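Angiopoietin-related protein 6 (PDB 6Y43) probably acts as a secreted angiopoietin-like growth factor, and its fibrinogen-like globe domain binds a calcium ion. Local coordinates at residues T63-Y68 with R153-Y158; G82-Y87 with D123-R128; S149-D154 with S159-L164. All coordinates share one frame; numbering follows the deposited sequence.

Interaction 1 (T63-Y68 with R153-Y158); sequences TTWQHY and RDRDSY. With CA (calcium ion), chain B; EDO (1,2-ethanediol), chain D.
Arg-155 NH1 has two partners: it donates to the backbone O of Phe-148 and lies 3.1 Å from Trp-65 CH2, at the benzene end of the indole. This arginine sits inside the calcium-binding loop of the fibrinogen-like domain, so the contact ties that loop to the first turn of helix 65-70. Two arginines share one face of the indole but use it differently. Arg-153 is laid flat on it, guanidinium and ring only 3° from parallel, with NE 3.4 Å from Trp-65 CG and the cation off-centre above the five-membered ring. Arg-155 instead stands almost perpendicular to the indole (88°) and points an edge at it, its CZ 4.7 Å from the centroid of the six-membered ring. Both are cation-pi contacts. The extended chain of Arg-153, CG beside the backbone N (chi1 -83°), takes its guanidinium across to the indole. Glu-121 accepts from Trp-65 NE1, which would help fix the ring's rotation and probably makes it a better partner for cations. Beyond the arginines the loop wraps the metal: Asp-154 binds calcium through both carboxylate oxygens, Asp-156 OD1 lies 2.3 Å from the ion, and the backbone O of Tyr-158, Gly-160 O and two waters complete the shell. Asp-154 and Asp-156 each close an Asx turn. In the second, Tyr-158 N reaches Asp-156 OD1 at 2.8 Å, coming from above the carboxylate plane.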
loop_
_atom_site.group_PDB
_atom_site.type_symbol
_atom_site.label_atom_id
_atom_site.label_comp_id
_atom_site.label_asym_id
_atom_site.label_seq_id
_atom_site.Cartn_x
_atom_site.Cartn_y
_atom_site.Cartn_z
ATOM N N THR A 63 -5.272 -7.896 -11.593
ATOM C CA THR A 63 -5.041 -9.332 -11.429
ATOM C C THR A 63 -6.034 -9.931 -10.438
ATOM O O THR A 63 -6.894 -9.241 -9.911
ATOM C CB THR A 63 -3.593 -9.614 -11.005
ATOM O OG1 THR A 63 -3.350 -11.028 -11.002
ATOM C CG2 THR A 63 -3.291 -9.056 -9.637
ATOM N N THR A 64 -5.864 -11.232 -10.175
ATOM C CA THR A 64 -6.879 -12.074 -9.543
ATOM C C THR A 64 -7.005 -11.809 -8.046
ATOM O O THR A 64 -6.049 -11.403 -7.381
ATOM C CB THR A 64 -6.558 -13.566 -9.727
ATOM O OG1 THR A 64 -5.392 -13.933 -8.981
ATOM C CG2 THR A 64 -6.317 -13.917 -11.197
ATOM N N TRP A 65 -8.194 -12.106 -7.507
ATOM C CA TRP A 65 -8.367 -12.121 -6.055
ATOM C C TRP A 65 -7.274 -12.953 -5.389
ATOM O O TRP A 65 -6.665 -12.531 -4.408
ATOM C CB TRP A 65 -9.754 -12.668 -5.679
ATOM C CG TRP A 65 -9.924 -12.816 -4.201
ATOM C CD1 TRP A 65 -9.777 -13.958 -3.475
ATOM C CD2 TRP A 65 -10.268 -11.780 -3.255
ATOM N NE1 TRP A 65 -9.995 -13.705 -2.149
ATOM C CE2 TRP A 65 -10.305 -12.375 -1.985
ATOM C CE3 TRP A 65 -10.549 -10.406 -3.365
ATOM C CZ2 TRP A 65 -10.625 -11.652 -0.828
ATOM C CZ3 TRP A 65 -10.873 -9.697 -2.216
ATOM C CH2 TRP A 65 -10.892 -10.310 -0.967
ATOM N N GLN A 66 -6.997 -14.142 -5.918
ATOM C CA GLN A 66 -5.975 -14.978 -5.295
ATOM C C GLN A 66 -4.621 -14.268 -5.256
ATOM O O GLN A 66 -3.857 -14.418 -4.295
ATOM C CB GLN A 66 -5.861 -16.303 -6.042
ATOM C CG GLN A 66 -4.805 -17.261 -5.474
ATOM C CD GLN A 66 -4.999 -17.555 -3.991
ATOM O OE1 GLN A 66 -6.123 -17.717 -3.519
ATOM N NE2 GLN A 66 -3.900 -17.621 -3.255
ATOM N N HIS A 67 -4.280 -13.543 -6.324
ATOM C CA HIS A 67 -3.007 -12.818 -6.327
ATOM C C HIS A 67 -3.049 -11.647 -5.352
ATOM O O HIS A 67 -2.077 -11.405 -4.631
ATOM C CB HIS A 67 -2.659 -12.360 -7.744
ATOM C CG HIS A 67 -2.115 -13.464 -8.604
ATOM N ND1 HIS A 67 -2.731 -13.878 -9.764
ATOM C CD2 HIS A 67 -1.047 -14.274 -8.439
ATOM C CE1 HIS A 67 -2.053 -14.884 -10.290
ATOM N NE2 HIS A 67 -1.025 -15.144 -9.505
ATOM N N TYR A 68 -4.170 -10.925 -5.277
ATOM C CA TYR A 68 -4.280 -9.874 -4.270
ATOM C C TYR A 68 -4.210 -10.445 -2.858
ATOM O O TYR A 68 -3.696 -9.780 -1.946
ATOM C CB TYR A 68 -5.580 -9.059 -4.476
ATOM C CG TYR A 68 -5.314 -7.873 -5.361
ATOM C CD1 TYR A 68 -4.658 -6.748 -4.859
ATOM C CD2 TYR A 68 -5.617 -7.895 -6.709
ATOM C CE1 TYR A 68 -4.332 -5.675 -5.665
ATOM C CE2 TYR A 68 -5.305 -6.819 -7.524
ATOM C CZ TYR A 68 -4.643 -5.714 -7.000
ATOM O OH TYR A 68 -4.310 -4.645 -7.788
ATOM N N ARG A 153 -15.190 -9.664 -7.905
ATOM C CA ARG A 153 -15.717 -9.584 -6.547
ATOM C C ARG A 153 -16.083 -8.123 -6.316
ATOM O O ARG A 153 -15.372 -7.374 -5.632
ATOM C CB ARG A 153 -14.735 -10.087 -5.547
ATOM C CG ARG A 153 -14.753 -11.619 -5.403
ATOM C CD ARG A 153 -13.474 -11.992 -4.772
ATOM N NE ARG A 153 -13.268 -13.394 -4.412
ATOM C CZ ARG A 153 -12.939 -14.353 -5.268
ATOM N NH1 ARG A 153 -12.887 -14.120 -6.576
ATOM N NH2 ARG A 153 -12.684 -15.565 -4.807
ATOM N N ASP A 154 -17.210 -7.724 -6.895
ATOM C CA ASP A 154 -17.728 -6.362 -6.765
ATOM C C ASP A 154 -18.437 -6.246 -5.424
ATOM O O ASP A 154 -19.577 -6.681 -5.264
ATOM C CB ASP A 154 -18.660 -6.031 -7.926
ATOM C CG ASP A 154 -19.276 -4.632 -7.831
ATOM O OD1 ASP A 154 -19.124 -3.968 -6.779
ATOM O OD2 ASP A 154 -19.929 -4.229 -8.813
ATOM N N ARG A 155 -17.750 -5.654 -4.454
ATOM C CA ARG A 155 -18.270 -5.416 -3.118
ATOM C C ARG A 155 -18.402 -3.932 -2.826
ATOM O O ARG A 155 -18.566 -3.539 -1.670
ATOM C CB ARG A 155 -17.349 -6.055 -2.091
ATOM C CG ARG A 155 -17.243 -7.511 -2.309
ATOM C CD ARG A 155 -16.018 -8.101 -1.681
ATOM N NE ARG A 155 -16.185 -9.548 -1.652
ATOM C CZ ARG A 155 -15.197 -10.411 -1.521
ATOM N NH1 ARG A 155 -13.944 -9.974 -1.404
ATOM N NH2 ARG A 155 -15.472 -11.707 -1.501
ATOM N N ASP A 156 -18.275 -3.105 -3.849
ATOM C CA ASP A 156 -18.192 -1.677 -3.625
ATOM C C ASP A 156 -19.595 -1.095 -3.434
ATOM O O ASP A 156 -20.616 -1.797 -3.377
ATOM C CB ASP A 156 -17.426 -1.014 -4.770
ATOM C CG ASP A 156 -18.124 -1.140 -6.118
ATOM O OD1 ASP A 156 -19.369 -0.977 -6.194
ATOM O OD2 ASP A 156 -17.416 -1.343 -7.128
ATOM N N SER A 157 -19.636 0.222 -3.304
ATOM C CA SER A 157 -20.882 0.944 -3.068
ATOM C C SER A 157 -21.350 1.696 -4.304
ATOM O O SER A 157 -22.140 2.632 -4.199
ATOM C CB SER A 157 -20.701 1.894 -1.887
ATOM O OG SER A 157 -20.480 1.149 -0.694
ATOM N N TYR A 158 -20.888 1.268 -5.476
ATOM C CA TYR A 158 -21.185 1.870 -6.761
ATOM C C TYR A 158 -22.175 1.013 -7.543
ATOM O O TYR A 158 -22.218 -0.201 -7.414
ATOM C CB TYR A 158 -19.901 2.041 -7.567
ATOM C CG TYR A 158 -20.057 2.741 -8.892
ATOM C CD1 TYR A 158 -20.752 3.936 -9.000
ATOM C CD2 TYR A 158 -19.486 2.199 -10.034
ATOM C CE1 TYR A 158 -20.879 4.581 -10.226
ATOM C CE2 TYR A 158 -19.582 2.836 -11.250
ATOM C CZ TYR A 158 -20.304 4.022 -11.347
ATOM O OH TYR A 158 -20.406 4.634 -12.571
HETATM CA CA CA B . -20.749 -2.199 -7.565
HETATM C C1 EDO D . -8.525 -6.208 -10.473
HETATM O O1 EDO D . -9.751 -5.858 -9.821
HETATM C C2 EDO D . -8.789 -7.353 -11.455
HETATM O O2 EDO D . -9.256 -8.491 -10.711
HETATM O O HOH W 1 -21.906 -2.687 -5.515
HETATM O O HOH W 2 -22.758 -3.079 -8.628
#

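Interaction 2 (G82-Y87 with D123-R128); sequences GLEPVY and DHYRLR
The backbones come closest where the first turn of helix 83-90 faces Tyr-125, the CA atoms of Leu-83 and Tyr-125 being 6.9 Å apart; Tyr-125 itself adopts a left-handed backbone conformation (phi 52°, psi 40°) just ahead of strand 127-133. Its phenol ring lies over the start of the helix. Leu-83 CB stands 3.5 Å from the ring centroid, practically on the normal, a well-centred CH-pi contact, while Leu-83 CD1 packs beside Tyr-125 CD2 at 3.7 Å. At the ring's edge, Tyr-87 CB approaches Tyr-125 CE1 to 3.9 Å. The ring's hydroxyl end reaches the next helical residue: Tyr-125 OH donates to Glu-84 OE1 at a short 2.6 Å, using the oxygen's anti lone pair, with carboxylate and ring planes 64° apart. Glu-84 gets there by leaving the backbone with CG opposite N and then bending at chi2, which brings OE1 to the edge of the phenol, beside its hydroxyl. In the fibrinogen-like fold this joins helix 83-90 to the turn leading into strand 127-133, itself paired with strand 108-118 in the antiparallel sheet. Gln-88, one turn further along the helix, donates to Glu-84 OE2, so each carboxylate oxygen has a partner. Lys-69 of helix 65-70 packs against both Glu-84 and Tyr-125, and the backbone O of Tyr-125 accepts from Trp-171 NE1.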
loop_
_atom_site.group_PDB
_atom_site.type_symbol
_atom_site.label_atom_id
_atom_site.label_comp_id
_atom_site.label_asym_id
_atom_site.label_seq_id
_atom_site.Cartn_x
_atom_site.Cartn_y
_atom_site.Cartn_z
ATOM N N GLY A 82 0.293 -8.484 -0.217
ATOM C CA GLY A 82 -0.811 -9.424 -0.109
ATOM C C GLY A 82 -1.731 -9.121 1.053
ATOM O O GLY A 82 -1.282 -8.794 2.155
ATOM N N LEU A 83 -3.038 -9.261 0.810
ATOM C CA LEU A 83 -4.003 -9.018 1.867
ATOM C C LEU A 83 -3.784 -9.945 3.055
ATOM O O LEU A 83 -3.917 -9.522 4.211
ATOM C CB LEU A 83 -5.408 -9.188 1.315
ATOM C CG LEU A 83 -5.804 -8.144 0.267
ATOM C CD1 LEU A 83 -6.956 -8.691 -0.576
ATOM C CD2 LEU A 83 -6.159 -6.802 0.872
ATOM N N GLU A 84 -3.482 -11.225 2.799
ATOM C CA GLU A 84 -3.326 -12.143 3.927
ATOM C C GLU A 84 -2.070 -11.799 4.714
ATOM O O GLU A 84 -2.157 -11.638 5.943
ATOM C CB GLU A 84 -3.344 -13.592 3.439
ATOM C CG GLU A 84 -3.233 -14.621 4.583
ATOM C CD GLU A 84 -4.379 -14.521 5.605
ATOM O OE1 GLU A 84 -5.443 -13.931 5.285
ATOM O OE2 GLU A 84 -4.212 -15.044 6.737
ATOM N N PRO A 85 -0.894 -11.650 4.097
ATOM C CA PRO A 85 0.269 -11.193 4.880
ATOM C C PRO A 85 0.012 -9.890 5.636
ATOM O O PRO A 85 0.383 -9.750 6.811
ATOM C CB PRO A 85 1.362 -11.041 3.809
ATOM C CG PRO A 85 0.937 -11.937 2.690
ATOM C CD PRO A 85 -0.572 -11.897 2.684
ATOM N N VAL A 86 -0.652 -8.926 5.011
ATOM C CA VAL A 86 -0.876 -7.657 5.703
ATOM C C VAL A 86 -1.858 -7.841 6.859
ATOM O O VAL A 86 -1.706 -7.234 7.931
ATOM C CB VAL A 86 -1.359 -6.573 4.717
ATOM C CG1 VAL A 86 -1.772 -5.316 5.487
ATOM C CG2 VAL A 86 -0.290 -6.265 3.693
ATOM N N TYR A 87 -2.891 -8.662 6.654
ATOM C CA TYR A 87 -3.777 -9.031 7.749
ATOM C C TYR A 87 -2.985 -9.629 8.909
ATOM O O TYR A 87 -3.160 -9.237 10.069
ATOM C CB TYR A 87 -4.839 -10.025 7.255
ATOM C CG TYR A 87 -5.557 -10.685 8.409
ATOM C CD1 TYR A 87 -6.445 -9.957 9.194
ATOM C CD2 TYR A 87 -5.324 -12.017 8.731
ATOM C CE1 TYR A 87 -7.071 -10.536 10.268
ATOM C CE2 TYR A 87 -5.954 -12.605 9.814
ATOM C CZ TYR A 87 -6.829 -11.856 10.572
ATOM O OH TYR A 87 -7.474 -12.420 11.649
ATOM N N ASP A 123 -14.202 -11.600 6.271
ATOM C CA ASP A 123 -14.847 -10.295 6.298
ATOM C C ASP A 123 -14.280 -9.397 5.208
ATOM O O ASP A 123 -14.236 -8.165 5.354
ATOM C CB ASP A 123 -14.709 -9.666 7.681
ATOM C CG ASP A 123 -15.388 -10.500 8.758
ATOM O OD1 ASP A 123 -14.802 -11.511 9.199
ATOM O OD2 ASP A 123 -16.523 -10.160 9.144
ATOM N N HIS A 124 -13.808 -10.025 4.124
ATOM C CA HIS A 124 -13.450 -9.363 2.873
ATOM C C HIS A 124 -12.336 -8.336 3.049
ATOM O O HIS A 124 -12.279 -7.350 2.306
ATOM C CB HIS A 124 -14.682 -8.693 2.237
ATOM C CG HIS A 124 -15.789 -9.660 1.919
ATOM N ND1 HIS A 124 -17.056 -9.265 1.529
ATOM C CD2 HIS A 124 -15.805 -11.014 1.933
ATOM C CE1 HIS A 124 -17.799 -10.339 1.323
ATOM N NE2 HIS A 124 -17.058 -11.408 1.540
ATOM N N TYR A 125 -11.470 -8.551 4.042
ATOM C CA TYR A 125 -10.304 -7.700 4.259
ATOM C C TYR A 125 -10.700 -6.225 4.334
ATOM O O TYR A 125 -9.981 -5.335 3.872
ATOM C CB TYR A 125 -9.262 -7.938 3.172
ATOM C CG TYR A 125 -8.615 -9.322 3.202
ATOM C CD1 TYR A 125 -7.768 -9.696 4.234
ATOM C CD2 TYR A 125 -8.853 -10.228 2.188
ATOM C CE1 TYR A 125 -7.169 -10.946 4.257
ATOM C CE2 TYR A 125 -8.254 -11.487 2.185
ATOM C CZ TYR A 125 -7.401 -11.828 3.218
ATOM O OH TYR A 125 -6.816 -13.079 3.247
ATOM N N ARG A 126 -11.829 -5.967 4.990
ATOM C CA ARG A 126 -12.297 -4.612 5.231
ATOM C C ARG A 126 -11.197 -3.753 5.851
ATOM O O ARG A 126 -10.522 -4.166 6.788
ATOM C CB ARG A 126 -13.508 -4.649 6.170
ATOM C CG ARG A 126 -14.812 -4.998 5.508
ATOM C CD ARG A 126 -16.031 -4.853 6.459
ATOM N NE ARG A 126 -17.198 -5.256 5.688
ATOM C CZ ARG A 126 -17.995 -4.416 5.056
ATOM N NH1 ARG A 126 -17.808 -3.098 5.160
ATOM N NH2 ARG A 126 -19.007 -4.893 4.345
ATOM N N LEU A 127 -11.073 -2.537 5.343
ATOM C CA LEU A 127 -10.078 -1.587 5.817
ATOM C C LEU A 127 -10.506 -0.904 7.112
ATOM O O LEU A 127 -11.677 -0.549 7.283
ATOM C CB LEU A 127 -9.844 -0.521 4.754
ATOM C CG LEU A 127 -8.831 0.602 4.992
ATOM C CD1 LEU A 127 -7.406 0.051 5.118
ATOM C CD2 LEU A 127 -8.956 1.585 3.853
ATOM N N ARG A 128 -9.545 -0.751 8.040
ATOM C CA ARG A 128 -9.704 0.099 9.229
ATOM C C ARG A 128 -8.525 1.073 9.273
ATOM O O ARG A 128 -7.413 0.654 9.070
ATOM C CB ARG A 128 -9.734 -0.756 10.495
ATOM C CG ARG A 128 -11.058 -1.398 10.873
ATOM C CD ARG A 128 -11.160 -2.705 10.127
ATOM N NE ARG A 128 -12.392 -3.427 10.393
ATOM C CZ ARG A 128 -13.575 -3.142 9.852
ATOM N NH1 ARG A 128 -13.693 -2.121 9.002
ATOM N NH2 ARG A 128 -14.646 -3.874 10.156
#

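Interaction 3 (S149-D154 with S159-L164); sequences STVDRD and SGNCAL. With CA (calcium ion), chain B; EDO (1,2-ethanediol), chain D.
With CG swung opposite the backbone N (chi1 -173°), Asn-161 brings its amide back to the carbonyl of Val-151; Val-151, with CG1 between its backbone N and carbonyl carbon (chi1 69°), has CG2 opposite N, where it meets Leu-164. Asn-161 ND2 donates to Val-151 O over 2.8 Å, a fairly straight bond (158°) that lies in the carbonyl plane, on a lone pair, and also in the plane of the amide. The other end of that amide is used too: Asn-161 OD1 accepts from Leu-164 N at 3.2 Å, the donor standing above the C=O plane. Asn-161 is therefore the N-cap of helix 162-166, and the pair of bonds fixes which way its amide is flipped. Val-151 offers its carbonyl from within a type I beta turn, Thr-150 to Arg-153, closed by Arg-153 N to Thr-150 O. Across from it Ala-163 CB presses on the turn, 3.6 Å from Val-151 N, and Val-151 CG2 touches Leu-164 CD1 at 3.9 Å. This is the closing side of the domain's calcium loop: Gly-160 O binds the ion at 2.3 Å, next to the carboxylate of Asp-154, and the helix begins two residues later. Cys-162, at that first helical position, is disulfide-bonded to Cys-175. Within the turn, Arg-153 NH1 forms a salt bridge with Asp-152 OD1 at 3.0 Å, close to the guanidinium plane.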
loop_
_atom_site.group_PDB
_atom_site.type_symbol
_atom_site.label_atom_id
_atom_site.label_comp_id
_atom_site.label_asym_id
_atom_site.label_seq_id
_atom_site.Cartn_x
_atom_site.Cartn_y
_atom_site.Cartn_z
ATOM N N SER A 149 -12.448 -5.083 -3.034
ATOM C CA SER A 149 -13.050 -5.538 -4.277
ATOM C C SER A 149 -11.994 -5.795 -5.350
ATOM O O SER A 149 -11.002 -5.060 -5.466
ATOM C CB SER A 149 -14.044 -4.500 -4.846
ATOM O OG SER A 149 -15.247 -4.406 -4.117
ATOM N N THR A 150 -12.255 -6.813 -6.180
ATOM C CA THR A 150 -11.575 -6.993 -7.462
ATOM C C THR A 150 -12.640 -7.144 -8.551
ATOM O O THR A 150 -13.834 -7.189 -8.268
ATOM C CB THR A 150 -10.635 -8.203 -7.442
ATOM O OG1 THR A 150 -11.373 -9.391 -7.128
ATOM C CG2 THR A 150 -9.513 -8.016 -6.431
ATOM N N VAL A 151 -12.227 -7.258 -9.818
ATOM C CA VAL A 151 -13.230 -7.186 -10.888
ATOM C C VAL A 151 -14.296 -8.295 -10.789
ATOM O O VAL A 151 -15.481 -8.056 -11.084
ATOM C CB VAL A 151 -12.524 -7.165 -12.261
ATOM C CG1 VAL A 151 -11.874 -8.494 -12.555
ATOM C CG2 VAL A 151 -13.529 -6.803 -13.353
ATOM N N ASP A 152 -13.937 -9.476 -10.306
ATOM C CA ASP A 152 -14.936 -10.541 -10.184
ATOM C C ASP A 152 -15.602 -10.570 -8.812
ATOM O O ASP A 152 -16.521 -11.381 -8.594
ATOM C CB ASP A 152 -14.325 -11.912 -10.532
ATOM C CG ASP A 152 -13.380 -12.472 -9.465
ATOM O OD1 ASP A 152 -13.112 -11.834 -8.428
ATOM O OD2 ASP A 152 -12.898 -13.612 -9.687
ATOM N N ARG A 153 -15.190 -9.664 -7.905
ATOM C CA ARG A 153 -15.717 -9.584 -6.547
ATOM C C ARG A 153 -16.083 -8.123 -6.316
ATOM O O ARG A 153 -15.372 -7.374 -5.632
ATOM C CB ARG A 153 -14.735 -10.087 -5.547
ATOM C CG ARG A 153 -14.753 -11.619 -5.403
ATOM C CD ARG A 153 -13.474 -11.992 -4.772
ATOM N NE ARG A 153 -13.268 -13.394 -4.412
ATOM C CZ ARG A 153 -12.939 -14.353 -5.268
ATOM N NH1 ARG A 153 -12.887 -14.120 -6.576
ATOM N NH2 ARG A 153 -12.684 -15.565 -4.807
ATOM N N ASP A 154 -17.210 -7.724 -6.895
ATOM C CA ASP A 154 -17.728 -6.362 -6.765
ATOM C C ASP A 154 -18.437 -6.246 -5.424
ATOM O O ASP A 154 -19.577 -6.681 -5.264
ATOM C CB ASP A 154 -18.660 -6.031 -7.926
ATOM C CG ASP A 154 -19.276 -4.632 -7.831
ATOM O OD1 ASP A 154 -19.124 -3.968 -6.779
ATOM O OD2 ASP A 154 -19.929 -4.229 -8.813
ATOM N N SER A 159 -23.001 1.681 -8.343
ATOM C CA SER A 159 -23.994 0.996 -9.167
ATOM C C SER A 159 -23.343 0.031 -10.124
ATOM O O SER A 159 -23.923 -0.987 -10.473
ATOM C CB SER A 159 -24.834 1.994 -9.993
ATOM O OG SER A 159 -25.112 3.200 -9.344
ATOM N N GLY A 160 -22.169 0.364 -10.590
ATOM C CA GLY A 160 -21.400 -0.496 -11.458
ATOM C C GLY A 160 -20.231 -1.081 -10.768
ATOM O O GLY A 160 -20.218 -1.172 -9.544
ATOM N N ASN A 161 -19.262 -1.487 -11.503
ATOM C CA ASN A 161 -18.116 -2.263 -11.012
ATOM C C ASN A 161 -16.878 -1.364 -11.013
ATOM O O ASN A 161 -16.211 -1.198 -12.040
ATOM C CB ASN A 161 -17.912 -3.502 -11.888
ATOM C CG ASN A 161 -16.852 -4.443 -11.327
ATOM O OD1 ASN A 161 -15.914 -4.033 -10.626
ATOM N ND2 ASN A 161 -16.964 -5.703 -11.679
ATOM N N CYS A 162 -16.548 -0.804 -9.846
ATOM C CA CYS A 162 -15.449 0.157 -9.796
ATOM C C CYS A 162 -14.145 -0.433 -10.326
ATOM O O CYS A 162 -13.417 0.224 -11.082
ATOM C CB CYS A 162 -15.234 0.653 -8.371
ATOM S SG CYS A 162 -16.547 1.668 -7.749
ATOM N N ALA A 163 -13.833 -1.674 -9.940
ATOM C CA ALA A 163 -12.576 -2.297 -10.352
ATOM C C ALA A 163 -12.491 -2.460 -11.866
ATOM O O ALA A 163 -11.398 -2.403 -12.446
ATOM C CB ALA A 163 -12.450 -3.661 -9.676
ATOM N N LEU A 164 -13.627 -2.731 -12.513
ATOM C CA LEU A 164 -13.660 -2.871 -13.966
ATOM C C LEU A 164 -13.203 -1.592 -14.645
ATOM O O LEU A 164 -12.524 -1.633 -15.680
ATOM C CB LEU A 164 -15.081 -3.218 -14.417
ATOM C CG LEU A 164 -15.361 -3.403 -15.909
ATOM C CD1 LEU A 164 -14.625 -4.606 -16.443
ATOM C CD2 LEU A 164 -16.863 -3.548 -16.132
HETATM CA CA CA B . -20.749 -2.199 -7.565
HETATM C C1 EDO D . -8.525 -6.208 -10.473
HETATM O O1 EDO D . -9.751 -5.858 -9.821
HETATM C C2 EDO D . -8.789 -7.353 -11.455
HETATM O O2 EDO D . -9.256 -8.491 -10.711
HETATM O O HOH W 2 -22.758 -3.079 -8.628
HETATM O O HOH W 1 -21.906 -2.687 -5.515
#

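How the interactions relate
Interactions 1 and 3 have centres about 6 Å apart and share Arg-153, Asp-154 and the calcium ion; between them they supply all the protein ligands of the metal, and Ser-149 OG and Cys-162 N bond into the loop at Arg-155 N and Asp-156 OD2. Interaction 2 lies about 12 Å from interaction 1, centre to centre, and falls between its two segments in sequence. They meet where Trp-65 packs on Tyr-125 and Leu-83, and where Tyr-68 O lies 2.9 Å from Leu-83 N. Interactions 2 and 3 do not touch. Helix 65-70 thus links the calcium loop to helix 83-90 and to the loop that leads into strand 127-133, all within one fibrinogen-like domain.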